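Local coordinates for prepilin-like protein (Thermus thermophilus, PDB 6QVF) that is a type IV pilin-like protein of natural competence that probably acts in a DNA receptor at the pilus tip during DNA uptake, at residues 98-103 with 124-129; 20-25 with 118-123. All blocks are in the same frame, centred on the assembly; numbering follows the deposited sequence.

Contact 1: residues 98-103 with 124-129; sequences FGIPVA and ATHPRG
Two antiparallel strands come apart here, close-packed at Val-102 and Ala-124 and sparser toward Gly-99 and Pro-127. At the tight end these two residues form a non-hydrogen-bonded pair whose CA atoms lie 4.2 Å apart. The Ala-124 methyl touches two branches of the facing strand, CG2 of Val-102 and CG2 of Ile-100. One strong backbone bond follows: Thr-125 N donates to Pro-101 O at 3.0 Å, nearly along the C=O axis. Close by, Pro-101 CD lies 3.1 Å from Thr-125 O. Ile-100 and Val-102, both buried, also touch helix 2-30, so this is the end of the two inner strands of the antiparallel sheet that packs on the long N-terminal helix in the type IV pilin fold. Ile-100 CG2, anti to the backbone N, faces the Ala-124 methyl and Thr-125 O, while CG1, anti to the carbonyl carbon, carries CD1 obliquely to His-126 CD2, 3.7 Å away. The imidazole meets Phe-10 and, through ND1, accepts the N-H of Arg-128 in its ring plane. An alanine in place of His-126 would probably weaken this type I turn, which would keep its backbone bond from Gly-129 N to His-126 O, and would remove the ring that Ile-100 CD1 and Phe-10 touch. On the exposed side a few atoms touch: Pro-127 CG lies 3.3 Å from Gly-99 O. CD of Pro-101 and CD of Pro-127 stay 4.4 Å apart.

Contact 2: residues 20-25 with 118-123; sequences QVLERR and VTVVVT
Leu-22 reaches from helix 20-25 to two valines of strand 118-123, which runs nearly antiparallel to the helix at 157°, the axes approaching to 8.3 Å. Its CB lies 4.1 Å from CG2 of Val-122. CG, anti to the backbone N (chi1 -178°), extends the chain along the strand, and chi2 of 66° sets CD1 over Val-120, where it meets CG1 at 3.7 Å and the carbonyl O at 3.5 Å. The side chain thus bridges two successive residues on the helix-facing side of the strand, while Leu-134 and Arg-136 of strand 131-139 give it further contacts. CG1 of Val-120 is shared: besides Leu-22 CD1 it touches CB of Arg-25, one helical turn after Val-21. Val-122 holds CG2 in the crowded position between its backbone N and carbonyl carbon; the side chains of Val-122 and Val-21 cross obliquely, CG1 to CG1 at 4.0 Å. Beyond CB, Arg-25 bends at its second torsion and leads its guanidinium away from the valines, to a salt bridge with Glu-95 and a cation-pi contact with Trp-104. Glu-95 pairs with Arg-24 as well. Charge is thereby kept beside the buried apolar layer, and the two guanidinium groups would probably stabilise the carboxylate form of Glu-95. Aliphatic helix residues laid along a valine-rich strand form part of the hydrophobic core between N-terminal helix and antiparallel sheet that is characteristic of the type IV pilin fold.

How the contacts relate
From the N terminus the chain first runs through helix 2-30, whose residues 20-25 later meet strand 117-125; contact 2 closes a loop of 92 residues that holds the small three-stranded sheet and the first two strands of the four-stranded one. Residues 98-103 lie inside that loop, and their partner 124-129 follows directly on 118-123, so the two contacts cross rather than nest. Contact 1 closes a much shorter loop of 20 residues between neighbouring strands. The contacts also meet: Ala-103 N probably hydrogen-bonds Thr-123 O, and Val-102 CG1 packs on Val-21 CG2. Together they join strands 100-108 and 117-125 and lay them on the helix.

Contact 1: residues 98-103 with 124-129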
loop_
_atom_site.group_PDB
_atom_site.type_symbol
_atom_site.label_atom_id
_atom_site.label_comp_id
_atom_site.label_asym_id
_atom_site.label_seq_id
_atom_site.Cartn_x
_atom_site.Cartn_y
_atom_site.Cartn_z
ATOM N N PHE B 98 9.920 -18.330 7.719
ATOM C CA PHE B 98 9.495 -19.739 7.495
ATOM C C PHE B 98 9.641 -20.115 6.015
ATOM O O PHE B 98 8.710 -20.668 5.403
ATOM C CB PHE B 98 8.055 -19.939 7.976
ATOM C CG PHE B 98 7.863 -19.669 9.447
ATOM C CD1 PHE B 98 8.623 -20.352 10.388
ATOM C CD2 PHE B 98 6.970 -18.701 9.896
ATOM C CE1 PHE B 98 8.453 -20.112 11.742
ATOM C CE2 PHE B 98 6.814 -18.459 11.256
ATOM C CZ PHE B 98 7.561 -19.159 12.175
ATOM N N GLY B 99 10.813 -19.807 5.458
ATOM C CA GLY B 99 11.194 -20.185 4.125
ATOM C C GLY B 99 10.589 -19.305 3.057
ATOM O O GLY B 99 10.767 -19.603 1.893
ATOM N N ILE B 100 9.920 -18.209 3.458
ATOM C CA ILE B 100 9.288 -17.308 2.512
ATOM C C ILE B 100 10.078 -16.007 2.483
ATOM O O ILE B 100 10.111 -15.278 3.465
ATOM C CB ILE B 100 7.817 -17.048 2.858
ATOM C CG1 ILE B 100 6.996 -18.336 2.904
ATOM C CG2 ILE B 100 7.222 -16.037 1.871
ATOM C CD1 ILE B 100 5.705 -18.189 3.673
ATOM N N PRO B 101 10.751 -15.697 1.361
ATOM C CA PRO B 101 11.450 -14.424 1.228
ATOM C C PRO B 101 10.436 -13.275 1.152
ATOM O O PRO B 101 9.518 -13.322 0.355
ATOM C CB PRO B 101 12.222 -14.517 -0.093
ATOM C CG PRO B 101 11.849 -15.847 -0.722
ATOM C CD PRO B 101 10.777 -16.490 0.129
ATOM N N VAL B 102 10.700 -12.211 1.924
ATOM C CA VAL B 102 9.926 -11.028 1.905
ATOM C C VAL B 102 10.846 -9.852 1.586
ATOM O O VAL B 102 11.665 -9.456 2.428
ATOM C CB VAL B 102 9.230 -10.802 3.259
ATOM C CG1 VAL B 102 8.293 -9.619 3.163
ATOM C CG2 VAL B 102 8.469 -12.063 3.722
ATOM N N ALA B 103 10.683 -9.264 0.391
ATOM C CA ALA B 103 11.362 -8.008 0.036
ATOM C C ALA B 103 10.675 -6.889 0.798
ATOM O O ALA B 103 9.444 -6.886 0.942
ATOM C CB ALA B 103 11.285 -7.763 -1.428
ATOM N N ALA B 124 5.974 -10.600 -0.288
ATOM C CA ALA B 124 6.304 -11.992 0.077
ATOM C C ALA B 124 6.122 -12.877 -1.152
ATOM O O ALA B 124 5.087 -12.827 -1.782
ATOM C CB ALA B 124 5.408 -12.484 1.163
ATOM N N THR B 125 7.155 -13.621 -1.522
ATOM C CA THR B 125 7.049 -14.514 -2.683
ATOM C C THR B 125 7.236 -15.941 -2.176
ATOM O O THR B 125 8.363 -16.338 -1.817
ATOM C CB THR B 125 8.115 -14.209 -3.738
ATOM O OG1 THR B 125 7.954 -12.892 -4.269
ATOM C CG2 THR B 125 8.078 -15.213 -4.866
ATOM N N HIS B 126 6.130 -16.675 -2.073
ATOM C CA HIS B 126 6.172 -18.068 -1.618
ATOM C C HIS B 126 6.934 -18.884 -2.642
ATOM O O HIS B 126 6.749 -18.700 -3.843
ATOM C CB HIS B 126 4.773 -18.648 -1.442
ATOM C CG HIS B 126 4.748 -19.833 -0.550
ATOM N ND1 HIS B 126 5.163 -21.100 -0.963
ATOM C CD2 HIS B 126 4.362 -19.941 0.741
ATOM C CE1 HIS B 126 5.027 -21.918 0.054
ATOM N NE2 HIS B 126 4.514 -21.251 1.106
ATOM N N PRO B 127 7.831 -19.784 -2.186
ATOM C CA PRO B 127 8.567 -20.645 -3.106
ATOM C C PRO B 127 7.652 -21.496 -3.999
ATOM O O PRO B 127 8.055 -21.883 -5.089
ATOM C CB PRO B 127 9.406 -21.549 -2.195
ATOM C CG PRO B 127 9.452 -20.837 -0.865
ATOM C CD PRO B 127 8.241 -19.937 -0.782
ATOM N N ARG B 128 6.424 -21.771 -3.548
ATOM C CA ARG B 128 5.509 -22.564 -4.347
ATOM C C ARG B 128 4.596 -21.689 -5.222
ATOM O O ARG B 128 3.679 -22.221 -5.836
ATOM C CB ARG B 128 4.700 -23.448 -3.402
ATOM C CG ARG B 128 5.543 -24.464 -2.638
ATOM C CD ARG B 128 6.194 -25.467 -3.571
ATOM N NE ARG B 128 5.170 -26.331 -4.117
ATOM C CZ ARG B 128 4.579 -27.280 -3.418
ATOM N NH1 ARG B 128 4.889 -27.470 -2.144
ATOM N NH2 ARG B 128 3.688 -28.047 -4.004
ATOM N N GLY B 129 4.797 -20.358 -5.223
ATOM C CA GLY B 129 4.134 -19.500 -6.217
ATOM C C GLY B 129 3.510 -18.226 -5.645
ATOM O O GLY B 129 3.793 -17.127 -6.140
#

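Contact 2: residues 20-25 with 118-123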
loop_
_atom_site.group_PDB
_atom_site.type_symbol
_atom_site.label_atom_id
_atom_site.label_comp_id
_atom_site.label_asym_id
_atom_site.label_seq_id
_atom_site.Cartn_x
_atom_site.Cartn_y
_atom_site.Cartn_z
ATOM N N GLN B 20 4.159 -9.645 9.045
ATOM C CA GLN B 20 5.157 -9.640 10.126
ATOM C C GLN B 20 6.262 -8.620 9.792
ATOM O O GLN B 20 6.689 -7.802 10.616
ATOM C CB GLN B 20 5.729 -11.055 10.264
ATOM C CG GLN B 20 6.712 -11.205 11.394
ATOM C CD GLN B 20 7.339 -12.580 11.458
ATOM O OE1 GLN B 20 8.550 -12.678 11.538
ATOM N NE2 GLN B 20 6.526 -13.637 11.434
ATOM N N VAL B 21 6.740 -8.664 8.559
ATOM C CA VAL B 21 7.806 -7.769 8.114
ATOM C C VAL B 21 7.290 -6.328 8.017
ATOM O O VAL B 21 7.949 -5.382 8.448
ATOM C CB VAL B 21 8.391 -8.248 6.774
ATOM C CG1 VAL B 21 9.417 -7.259 6.237
ATOM C CG2 VAL B 21 8.975 -9.649 6.929
ATOM N N LEU B 22 6.092 -6.128 7.470
ATOM C CA LEU B 22 5.512 -4.808 7.390
ATOM C C LEU B 22 5.365 -4.187 8.779
ATOM O O LEU B 22 5.695 -3.000 8.964
ATOM C CB LEU B 22 4.147 -4.876 6.702
ATOM C CG LEU B 22 3.457 -3.530 6.506
ATOM C CD1 LEU B 22 4.237 -2.681 5.537
ATOM C CD2 LEU B 22 2.022 -3.709 6.026
ATOM N N GLU B 23 4.956 -4.992 9.768
ATOM C CA GLU B 23 4.773 -4.487 11.155
ATOM C C GLU B 23 6.138 -4.083 11.719
ATOM O O GLU B 23 6.279 -3.003 12.347
ATOM C CB GLU B 23 4.145 -5.584 12.026
ATOM C CG GLU B 23 2.654 -5.772 11.829
ATOM C CD GLU B 23 1.999 -6.943 12.551
ATOM O OE1 GLU B 23 2.705 -7.938 12.924
ATOM O OE2 GLU B 23 0.771 -6.837 12.750
ATOM N N ARG B 24 7.153 -4.911 11.511
ATOM C CA ARG B 24 8.452 -4.643 12.137
ATOM C C ARG B 24 9.087 -3.403 11.504
ATOM O O ARG B 24 9.603 -2.532 12.226
ATOM C CB ARG B 24 9.386 -5.835 12.045
ATOM C CG ARG B 24 9.157 -6.806 13.197
ATOM C CD ARG B 24 10.291 -7.783 13.400
ATOM N NE ARG B 24 10.497 -8.580 12.201
ATOM C CZ ARG B 24 9.808 -9.661 11.918
ATOM N NH1 ARG B 24 8.932 -10.131 12.801
ATOM N NH2 ARG B 24 9.974 -10.231 10.739
ATOM N N ARG B 25 9.012 -3.280 10.172
ATOM C CA ARG B 25 9.633 -2.133 9.523
ATOM C C ARG B 25 8.841 -0.842 9.778
ATOM O O ARG B 25 9.434 0.229 9.979
ATOM C CB ARG B 25 9.833 -2.412 8.030
ATOM C CG ARG B 25 10.738 -3.610 7.808
ATOM C CD ARG B 25 12.145 -3.432 8.351
ATOM N NE ARG B 25 12.958 -4.633 8.341
ATOM C CZ ARG B 25 14.225 -4.699 8.775
ATOM N NH1 ARG B 25 14.843 -3.629 9.281
ATOM N NH2 ARG B 25 14.883 -5.850 8.657
ATOM N N VAL B 118 6.273 8.731 4.819
ATOM C CA VAL B 118 7.109 7.590 4.590
ATOM C C VAL B 118 6.226 6.408 4.204
ATOM O O VAL B 118 5.207 6.201 4.832
ATOM C CB VAL B 118 7.963 7.248 5.822
ATOM C CG1 VAL B 118 8.585 5.874 5.712
ATOM C CG2 VAL B 118 9.016 8.324 6.079
ATOM N N THR B 119 6.610 5.674 3.158
ATOM C CA THR B 119 5.959 4.419 2.801
ATOM C C THR B 119 6.841 3.225 3.175
ATOM O O THR B 119 8.106 3.247 3.093
ATOM C CB THR B 119 5.550 4.384 1.331
ATOM O OG1 THR B 119 6.749 4.473 0.575
ATOM C CG2 THR B 119 4.616 5.511 0.950
ATOM N N VAL B 120 6.144 2.146 3.564
ATOM C CA VAL B 120 6.746 0.873 3.838
ATOM C C VAL B 120 6.006 -0.147 2.959
ATOM O O VAL B 120 4.772 -0.248 3.008
ATOM C CB VAL B 120 6.674 0.479 5.327
ATOM C CG1 VAL B 120 7.437 -0.818 5.600
ATOM C CG2 VAL B 120 7.125 1.623 6.231
ATOM N N VAL B 121 6.751 -0.822 2.092
ATOM C CA VAL B 121 6.184 -1.757 1.131
ATOM C C VAL B 121 6.909 -3.077 1.226
ATOM O O VAL B 121 8.132 -3.093 1.198
ATOM C CB VAL B 121 6.207 -1.164 -0.281
ATOM C CG1 VAL B 121 5.585 -2.099 -1.293
ATOM C CG2 VAL B 121 5.492 0.162 -0.274
ATOM N N VAL B 122 6.139 -4.174 1.218
ATOM C CA VAL B 122 6.695 -5.501 1.290
ATOM C C VAL B 122 6.062 -6.396 0.233
ATOM O O VAL B 122 4.891 -6.258 -0.088
ATOM C CB VAL B 122 6.531 -6.113 2.691
ATOM C CG1 VAL B 122 7.141 -5.199 3.747
ATOM C CG2 VAL B 122 5.091 -6.451 3.004
ATOM N N THR B 123 6.868 -7.337 -0.241
ATOM C CA THR B 123 6.362 -8.373 -1.133
ATOM C C THR B 123 6.901 -9.730 -0.687
ATOM O O THR B 123 8.138 -9.955 -0.725
ATOM C CB THR B 123 6.739 -8.105 -2.587
ATOM O OG1 THR B 123 6.169 -6.897 -3.085
ATOM C CG2 THR B 123 6.298 -9.231 -3.511
#